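Local coordinates for protein Non-reducing end beta-L-arabinofuranosidase (Bacteroides thetaiotaomicron, PDB 5MQO) that probably hydrolyses aceric acid linkages in complex plant pectin, acting as a family GH127 glycoside hydrolase of a gut bacterium, at residues T332-Y336 / G368-P374; E108-V113 / R464-Q468; T518-V522 / W567-D571. Residue numbers count along the deposited sequence, not the author numbering.

Contact 1. Residues T332-Y336 / G368-P374; sequences TRKMY and GRPYQLP
Thr-332 and the residues after it run from helix 317-333 into extended backbone at Met-335 and Tyr-336, and the loop 368-374 lies alongside. CA atoms are nearest at Arg-333 with Pro-370 (5.0 Å) and at Tyr-336 with Leu-373 (6.7 Å). The loop makes a type II beta turn from Arg-369 to Gln-372. Pro-370 suits its second position, where phi is fixed near -51°, and Tyr-371 takes the positive phi of the third (53/21). Gln-372 closes the turn twice: its N donates to Arg-369 O (3.0 Å), and its OE1, at the end of a t, t side chain, accepts from Arg-369 N (2.9 Å). Arg-333 O is satisfied by Tyr-371 N, the NH inside the turn (2.7 Å, 152°). At the far end Tyr-336, chi1 m, donates OH to Pro-374 O (2.7 Å); Pro-374 N has no hydrogen to share. Leu-373 (m, t) places CD2 over the Tyr-336 ring, 4.0 Å from its centroid and 9° off the normal, a CH-pi contact. Arg-333 lays its guanidinium face on the Pro-370 ring, with NH2 3.7 Å from CG, and its CB covers a face of the Tyr-371 ring. The cationic ends of Arg-333 and Lys-334 both form salt bridges with Asp-329, one turn back in the helix, while Arg-369 pairs with Asp-351. Thr-332 OG1 is hydrogen-bonded to Asn-328 O. This surface contact of the catalytic domain joins helix 317-333 to the loop between strand 361-364 and helix 382-399, and Tyr-371 stacks on His-587 from the connection between strands 581-584 and 596-601.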
loop_
_atom_site.group_PDB
_atom_site.type_symbol
_atom_site.label_atom_id
_atom_site.label_comp_id
_atom_site.label_asym_id
_atom_site.label_seq_id
_atom_site.Cartn_x
_atom_site.Cartn_y
_atom_site.Cartn_z
ATOM N N THR A 332 9.166 -11.032 -7.800
ATOM C CA THR A 332 9.390 -12.452 -8.040
ATOM C C THR A 332 10.412 -13.071 -7.034
ATOM O O THR A 332 10.595 -14.314 -6.984
ATOM C CB THR A 332 9.812 -12.653 -9.502
ATOM O OG1 THR A 332 11.113 -12.116 -9.701
ATOM C CG2 THR A 332 8.802 -11.965 -10.451
ATOM N N ARG A 333 11.096 -12.233 -6.250
ATOM C CA ARG A 333 12.209 -12.742 -5.448
ATOM C C ARG A 333 12.318 -12.259 -4.027
ATOM O O ARG A 333 12.972 -12.937 -3.243
ATOM C CB ARG A 333 13.556 -12.533 -6.163
ATOM C CG ARG A 333 13.541 -12.895 -7.647
ATOM C CD ARG A 333 14.932 -13.184 -8.188
ATOM N NE ARG A 333 15.824 -12.083 -7.888
ATOM C CZ ARG A 333 17.146 -12.106 -8.033
ATOM N NH1 ARG A 333 17.758 -13.187 -8.515
ATOM N NH2 ARG A 333 17.867 -11.028 -7.693
ATOM N N LYS A 334 11.722 -11.121 -3.678
ATOM C CA LYS A 334 11.976 -10.496 -2.381
ATOM C C LYS A 334 10.751 -9.897 -1.681
ATOM O O LYS A 334 10.892 -8.977 -0.872
ATOM C CB LYS A 334 13.023 -9.408 -2.571
ATOM C CG LYS A 334 14.361 -9.933 -3.005
ATOM C CD LYS A 334 15.383 -8.819 -3.017
ATOM C CE LYS A 334 16.645 -9.241 -3.755
ATOM N NZ LYS A 334 17.566 -8.074 -3.815
ATOM N N MET A 335 9.556 -10.398 -1.974
ATOM C CA MET A 335 8.332 -9.809 -1.433
ATOM C C MET A 335 7.565 -10.889 -0.749
ATOM O O MET A 335 7.399 -11.982 -1.300
ATOM C CB MET A 335 7.483 -9.251 -2.548
ATOM C CG MET A 335 6.157 -8.675 -2.106
ATOM S SD MET A 335 5.289 -7.944 -3.494
ATOM C CE MET A 335 4.498 -9.423 -4.113
ATOM N N TYR A 336 7.065 -10.584 0.436
ATOM C CA TYR A 336 6.175 -11.519 1.107
ATOM C C TYR A 336 4.819 -11.618 0.366
ATOM O O TYR A 336 4.409 -10.687 -0.334
ATOM C CB TYR A 336 6.007 -11.136 2.559
ATOM C CG TYR A 336 7.251 -11.348 3.330
ATOM C CD1 TYR A 336 8.224 -10.357 3.437
ATOM C CD2 TYR A 336 7.468 -12.543 3.980
ATOM C CE1 TYR A 336 9.391 -10.563 4.190
ATOM C CE2 TYR A 336 8.620 -12.776 4.716
ATOM C CZ TYR A 336 9.583 -11.790 4.834
ATOM O OH TYR A 336 10.725 -12.047 5.580
ATOM N N GLY A 368 16.512 -8.585 1.810
ATOM C CA GLY A 368 17.530 -9.648 2.033
ATOM C C GLY A 368 17.963 -10.235 0.714
ATOM O O GLY A 368 17.766 -9.583 -0.335
ATOM N N ARG A 369 18.570 -11.431 0.765
ATOM C CA ARG A 369 18.938 -12.218 -0.423
ATOM C C ARG A 369 17.688 -12.602 -1.190
ATOM O O ARG A 369 16.615 -12.688 -0.596
ATOM C CB ARG A 369 19.613 -13.541 -0.044
ATOM C CG ARG A 369 21.035 -13.456 0.546
ATOM C CD ARG A 369 21.685 -14.850 0.711
ATOM N NE ARG A 369 20.685 -15.871 1.063
ATOM C CZ ARG A 369 20.279 -16.137 2.296
ATOM N NH1 ARG A 369 20.802 -15.518 3.341
ATOM N NH2 ARG A 369 19.351 -17.049 2.498
ATOM N N PRO A 370 17.809 -12.851 -2.503
ATOM C CA PRO A 370 16.683 -13.404 -3.233
ATOM C C PRO A 370 16.114 -14.663 -2.541
ATOM O O PRO A 370 16.874 -15.469 -1.971
ATOM C CB PRO A 370 17.286 -13.775 -4.605
ATOM C CG PRO A 370 18.591 -13.060 -4.712
ATOM C CD PRO A 370 18.898 -12.425 -3.397
ATOM N N TYR A 371 14.790 -14.803 -2.569
ATOM C CA TYR A 371 14.085 -15.867 -1.877
ATOM C C TYR A 371 14.382 -16.024 -0.370
ATOM O O TYR A 371 14.134 -17.105 0.196
ATOM C CB TYR A 371 14.315 -17.192 -2.605
ATOM C CG TYR A 371 14.163 -17.056 -4.079
ATOM C CD1 TYR A 371 12.896 -16.891 -4.666
ATOM C CD2 TYR A 371 15.281 -17.032 -4.907
ATOM C CE1 TYR A 371 12.762 -16.728 -6.047
ATOM C CE2 TYR A 371 15.155 -16.900 -6.282
ATOM C CZ TYR A 371 13.895 -16.736 -6.849
ATOM O OH TYR A 371 13.814 -16.573 -8.208
ATOM N N GLN A 372 14.897 -14.995 0.296
ATOM C CA GLN A 372 15.097 -15.082 1.741
ATOM C C GLN A 372 13.883 -14.457 2.410
ATOM O O GLN A 372 13.817 -13.230 2.587
ATOM C CB GLN A 372 16.396 -14.400 2.179
ATOM C CG GLN A 372 16.610 -14.356 3.682
ATOM C CD GLN A 372 17.878 -13.640 4.081
ATOM O OE1 GLN A 372 18.432 -12.795 3.344
ATOM N NE2 GLN A 372 18.356 -13.965 5.269
ATOM N N LEU A 373 12.911 -15.297 2.760
ATOM C CA LEU A 373 11.611 -14.808 3.247
ATOM C C LEU A 373 11.150 -15.396 4.575
ATOM O O LEU A 373 10.053 -15.927 4.655
ATOM C CB LEU A 373 10.551 -14.999 2.156
ATOM C CG LEU A 373 10.896 -14.234 0.861
ATOM C CD1 LEU A 373 10.044 -14.723 -0.308
ATOM C CD2 LEU A 373 10.768 -12.724 1.055
ATOM N N PRO A 374 11.963 -15.249 5.641
ATOM C CA PRO A 374 11.591 -15.765 6.960
ATOM C C PRO A 374 10.292 -15.160 7.498
ATOM O O PRO A 374 9.872 -14.110 7.074
ATOM C CB PRO A 374 12.758 -15.297 7.836
ATOM C CG PRO A 374 13.209 -14.026 7.196
ATOM C CD PRO A 374 13.178 -14.406 5.743
#

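Contact 2. Residues E108-V113 / R464-Q468; sequences EGVASV and RTLCQ
Two helices of the catalytic domain come unusually close here: the CA atoms of Gly-109 and Arg-464 lie 4.2 Å apart, and those of Ser-112 and Gln-468 6.2 Å. Residues 108-113 are regular helix; 464-466 are helical too, and Gln-468 N is bonded to Thr-465 O (2.8 Å). Gly-109 makes the approach possible, since a CB there would sit only 3.4 Å from Arg-464 CB. Glu-108 is extended (t, t) and meets a curled Arg-464, chi1 p with chi2 91° and chi3 115°, which bends back so that NH2 reaches Glu-108 OE1 and NE reaches Glu-108 OE2, each at 3.0 Å. This two-pronged salt bridge neutralises a carboxylate that would be costly to bury alone. Gln-468 (m, t) then sends NE2 to Ser-112 OG (3.2 Å) and, weakly, to Glu-108 OE2 (3.4 Å). Ser-112, chi1 m, folds its hydroxyl onto its own helix, donating to Glu-108 O (2.6 Å), which leaves OG positioned to accept from the amide. Cys-467 (m) closes the apolar end, its SG 3.8 Å from CG2 of Val-113 (t). The all-helical setting is consistent with the (alpha/alpha)6 barrel of the six-hairpin glycosidase clan: helix 192-208 covers Glu-108 and Ser-112 through Val-203, helix 50-69 meets Val-113 and Cys-467, and helix 120-136 backs Val-110.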
loop_
_atom_site.group_PDB
_atom_site.type_symbol
_atom_site.label_atom_id
_atom_site.label_comp_id
_atom_site.label_asym_id
_atom_site.label_seq_id
_atom_site.Cartn_x
_atom_site.Cartn_y
_atom_site.Cartn_z
ATOM N N GLU A 108 -3.082 16.126 6.272
ATOM C CA GLU A 108 -3.292 15.674 4.899
ATOM C C GLU A 108 -4.416 14.643 4.863
ATOM O O GLU A 108 -5.289 14.665 3.980
ATOM C CB GLU A 108 -1.995 15.086 4.344
ATOM C CG GLU A 108 -2.023 14.662 2.888
ATOM C CD GLU A 108 -0.709 14.026 2.414
ATOM O OE1 GLU A 108 0.399 14.364 2.961
ATOM O OE2 GLU A 108 -0.801 13.172 1.483
ATOM N N GLY A 109 -4.382 13.745 5.840
ATOM C CA GLY A 109 -5.473 12.828 6.099
ATOM C C GLY A 109 -6.812 13.511 6.373
ATOM O O GLY A 109 -7.819 13.097 5.807
ATOM N N VAL A 110 -6.831 14.539 7.226
ATOM C CA VAL A 110 -8.069 15.273 7.500
ATOM C C VAL A 110 -8.633 15.865 6.189
ATOM O O VAL A 110 -9.824 15.719 5.912
ATOM C CB VAL A 110 -7.886 16.394 8.568
ATOM C CG1 VAL A 110 -9.118 17.272 8.662
ATOM C CG2 VAL A 110 -7.598 15.828 9.957
ATOM N N ALA A 111 -7.783 16.511 5.389
ATOM C CA ALA A 111 -8.190 17.076 4.095
ATOM C C ALA A 111 -8.699 16.051 3.121
ATOM O O ALA A 111 -9.503 16.371 2.263
ATOM C CB ALA A 111 -7.023 17.807 3.449
ATOM N N SER A 112 -8.173 14.839 3.211
ATOM C CA SER A 112 -8.481 13.787 2.264
ATOM C C SER A 112 -9.862 13.229 2.519
ATOM O O SER A 112 -10.618 12.922 1.586
ATOM C CB SER A 112 -7.419 12.688 2.387
ATOM O OG SER A 112 -6.142 13.186 2.011
ATOM N N VAL A 113 -10.139 13.060 3.809
ATOM C CA VAL A 113 -11.450 12.717 4.355
ATOM C C VAL A 113 -12.486 13.792 4.049
ATOM O O VAL A 113 -13.584 13.486 3.602
ATOM C CB VAL A 113 -11.333 12.528 5.883
ATOM C CG1 VAL A 113 -12.693 12.550 6.581
ATOM C CG2 VAL A 113 -10.585 11.233 6.189
ATOM N N ARG A 464 -3.219 8.262 7.219
ATOM C CA ARG A 464 -3.514 9.070 6.046
ATOM C C ARG A 464 -3.613 8.227 4.775
ATOM O O ARG A 464 -4.399 8.542 3.889
ATOM C CB ARG A 464 -2.507 10.210 5.877
ATOM C CG ARG A 464 -1.163 9.811 5.325
ATOM C CD ARG A 464 -1.071 9.895 3.798
ATOM N NE ARG A 464 -0.112 10.917 3.410
ATOM C CZ ARG A 464 1.213 10.828 3.572
ATOM N NH1 ARG A 464 1.780 9.750 4.092
ATOM N NH2 ARG A 464 1.988 11.844 3.206
ATOM N N THR A 465 -2.832 7.156 4.687
ATOM C CA THR A 465 -2.887 6.318 3.497
ATOM C C THR A 465 -4.239 5.620 3.468
ATOM O O THR A 465 -4.978 5.724 2.477
ATOM C CB THR A 465 -1.728 5.316 3.432
ATOM O OG1 THR A 465 -0.532 6.006 3.055
ATOM C CG2 THR A 465 -1.995 4.257 2.396
ATOM N N LEU A 466 -4.582 4.961 4.567
ATOM C CA LEU A 466 -5.881 4.305 4.670
ATOM C C LEU A 466 -7.038 5.286 4.492
ATOM O O LEU A 466 -8.002 4.934 3.842
ATOM C CB LEU A 466 -6.029 3.512 5.966
ATOM C CG LEU A 466 -5.065 2.332 6.108
ATOM C CD1 LEU A 466 -4.909 1.936 7.563
ATOM C CD2 LEU A 466 -5.533 1.155 5.289
ATOM N N CYS A 467 -6.927 6.512 5.020
ATOM C CA CYS A 467 -7.936 7.573 4.771
ATOM C C CYS A 467 -8.083 7.985 3.288
ATOM O O CYS A 467 -9.000 8.726 2.953
ATOM C CB CYS A 467 -7.638 8.840 5.593
ATOM S SG CYS A 467 -7.991 8.733 7.360
ATOM N N GLN A 468 -7.178 7.531 2.420
ATOM C CA GLN A 468 -7.178 7.866 1.002
ATOM C C GLN A 468 -7.476 6.713 0.081
ATOM O O GLN A 468 -7.456 6.902 -1.128
ATOM C CB GLN A 468 -5.805 8.381 0.638
ATOM C CG GLN A 468 -5.467 9.727 1.248
ATOM C CD GLN A 468 -3.994 10.014 1.154
ATOM O OE1 GLN A 468 -3.187 9.095 0.927
ATOM N NE2 GLN A 468 -3.620 11.274 1.334
#

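Contact 3. Residues T518-V522 / W567-D571; sequences TLNKV and WKKGD
Thr-518, in the last half of strand 514-521, opens the contact: its CA makes a CA-H...O contact with Asp-571 O (3.4 Å). Leu-519 follows with both backbone groups engaged, its N donating to Asp-571 O (2.9 Å, 171°) and its O accepting from Gly-570 N (2.7 Å). Its side chain (m, t) points at the partner segment, packing CD1 against Asp-571 CB (3.6 Å). These bonds continue the antiparallel pairing of strands 514-521 and 572-577, inside the sheet of the GH127 middle domain, into the turn that precedes the second strand. That turn, Lys-568 to Asp-571, is type II; Gly-570 fits its third position, where phi is 75°, and Asp-571 OD2 braces it by accepting from Lys-568 N (2.7 Å). Next, Asn-520 (phi/psi -77/-62) forms with Lys-521 a classic beta bulge opposite Ala-502 on the other neighbouring strand, and the aliphatic stem of Lys-569 brings CG to 3.3 Å from Asn-520 O. Past the bulge Val-522, chi1 t, points back toward the turn and sets CG2 4.2 Å from CB of Trp-567, whose NE1 is bonded to Phe-529 O, on a strand of the five-stranded sheet.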
loop_
_atom_site.group_PDB
_atom_site.type_symbol
_atom_site.label_atom_id
_atom_site.label_comp_id
_atom_site.label_asym_id
_atom_site.label_seq_id
_atom_site.Cartn_x
_atom_site.Cartn_y
_atom_site.Cartn_z
ATOM N N THR A 518 -23.355 0.706 -12.297
ATOM C CA THR A 518 -24.576 1.293 -12.796
ATOM C C THR A 518 -24.245 2.722 -13.179
ATOM O O THR A 518 -23.675 3.434 -12.364
ATOM C CB THR A 518 -25.660 1.288 -11.706
ATOM O OG1 THR A 518 -25.773 -0.034 -11.137
ATOM C CG2 THR A 518 -26.986 1.744 -12.278
ATOM N N LEU A 519 -24.616 3.127 -14.399
ATOM C CA LEU A 519 -24.404 4.496 -14.898
ATOM C C LEU A 519 -25.552 5.448 -14.632
ATOM O O LEU A 519 -26.555 5.358 -15.321
ATOM C CB LEU A 519 -24.212 4.446 -16.400
ATOM C CG LEU A 519 -22.897 3.792 -16.780
ATOM C CD1 LEU A 519 -23.017 3.266 -18.190
ATOM C CD2 LEU A 519 -21.729 4.777 -16.651
ATOM N N ASN A 520 -25.403 6.371 -13.673
ATOM C CA ASN A 520 -26.467 7.345 -13.363
ATOM C C ASN A 520 -26.520 8.443 -14.377
ATOM O O ASN A 520 -27.524 8.601 -15.015
ATOM C CB ASN A 520 -26.304 7.996 -12.000
ATOM C CG ASN A 520 -26.449 7.026 -10.858
ATOM O OD1 ASN A 520 -26.004 7.326 -9.750
ATOM N ND2 ASN A 520 -27.049 5.862 -11.100
ATOM N N LYS A 521 -25.452 9.214 -14.508
ATOM C CA LYS A 521 -25.413 10.326 -15.461
ATOM C C LYS A 521 -24.347 10.047 -16.485
ATOM O O LYS A 521 -23.234 9.661 -16.124
ATOM C CB LYS A 521 -25.138 11.660 -14.758
ATOM C CG LYS A 521 -26.044 11.879 -13.551
ATOM C CD LYS A 521 -26.514 13.315 -13.396
ATOM C CE LYS A 521 -27.967 13.324 -12.932
ATOM N NZ LYS A 521 -28.442 14.711 -12.686
ATOM N N VAL A 522 -24.721 10.175 -17.752
ATOM C CA VAL A 522 -23.797 10.150 -18.868
ATOM C C VAL A 522 -24.032 11.474 -19.530
ATOM O O VAL A 522 -25.196 11.835 -19.760
ATOM C CB VAL A 522 -24.119 9.021 -19.876
ATOM C CG1 VAL A 522 -23.265 9.125 -21.130
ATOM C CG2 VAL A 522 -23.908 7.656 -19.241
ATOM N N TRP A 567 -22.660 4.629 -24.014
ATOM C CA TRP A 567 -23.355 4.360 -22.750
ATOM C C TRP A 567 -24.503 5.342 -22.599
ATOM O O TRP A 567 -24.334 6.537 -22.850
ATOM C CB TRP A 567 -22.395 4.464 -21.536
ATOM C CG TRP A 567 -21.222 3.537 -21.608
ATOM C CD1 TRP A 567 -19.991 3.810 -22.137
ATOM C CD2 TRP A 567 -21.171 2.182 -21.163
ATOM N NE1 TRP A 567 -19.182 2.709 -22.049
ATOM C CE2 TRP A 567 -19.888 1.693 -21.455
ATOM C CE3 TRP A 567 -22.092 1.326 -20.545
ATOM C CZ2 TRP A 567 -19.499 0.391 -21.137
ATOM C CZ3 TRP A 567 -21.711 0.053 -20.239
ATOM C CH2 TRP A 567 -20.417 -0.405 -20.526
ATOM N N LYS A 568 -25.659 4.811 -22.199
ATOM C CA LYS A 568 -26.865 5.591 -21.908
ATOM C C LYS A 568 -27.054 5.614 -20.407
ATOM O O LYS A 568 -26.597 4.698 -19.710
ATOM C CB LYS A 568 -28.126 4.930 -22.525
ATOM C CG LYS A 568 -28.028 4.478 -23.982
ATOM C CD LYS A 568 -27.900 5.645 -24.961
ATOM C CE LYS A 568 -27.213 5.247 -26.270
ATOM N NZ LYS A 568 -27.728 3.979 -26.876
ATOM N N LYS A 569 -27.779 6.617 -19.913
ATOM C CA LYS A 569 -28.231 6.599 -18.523
ATOM C C LYS A 569 -28.856 5.250 -18.171
ATOM O O LYS A 569 -29.465 4.597 -19.015
ATOM C CB LYS A 569 -29.227 7.722 -18.237
ATOM C CG LYS A 569 -30.004 7.543 -16.932
ATOM C CD LYS A 569 -30.624 8.829 -16.415
ATOM C CE LYS A 569 -31.202 8.577 -15.028
ATOM N NZ LYS A 569 -31.880 9.778 -14.472
ATOM N N GLY A 570 -28.631 4.820 -16.931
ATOM C CA GLY A 570 -29.217 3.611 -16.394
ATOM C C GLY A 570 -28.618 2.308 -16.871
ATOM O O GLY A 570 -29.066 1.251 -16.419
ATOM N N ASP A 571 -27.617 2.345 -17.763
ATOM C CA ASP A 571 -26.924 1.094 -18.169
ATOM C C ASP A 571 -26.286 0.422 -16.935
ATOM O O ASP A 571 -25.985 1.072 -15.904
ATOM C CB ASP A 571 -25.873 1.304 -19.301
ATOM C CG ASP A 571 -26.503 1.497 -20.714
ATOM O OD1 ASP A 571 -27.596 0.980 -20.993
ATOM O OD2 ASP A 571 -25.887 2.172 -21.569
#

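The three contacts are separate, none touching another. Contact 2 closes the widest span, bringing together segments whose closest ends are 351 residues apart, and contact 1 falls within that span; both belong to the catalytic domain, yet their centres are 31 Å apart on opposite sides of the chain's centre. Contact 2 is buried between helices, whereas contact 1 lies at the surface, where a helix meets a loop. Contact 3 follows later, in the beta-rich middle domain, with its centre 30 Å from that of contact 2 and 46 Å from that of contact 1. Contacts 1 and 3 join segments only 32 and 45 residues apart, whereas contact 2 links early and late helices of the catalytic domain.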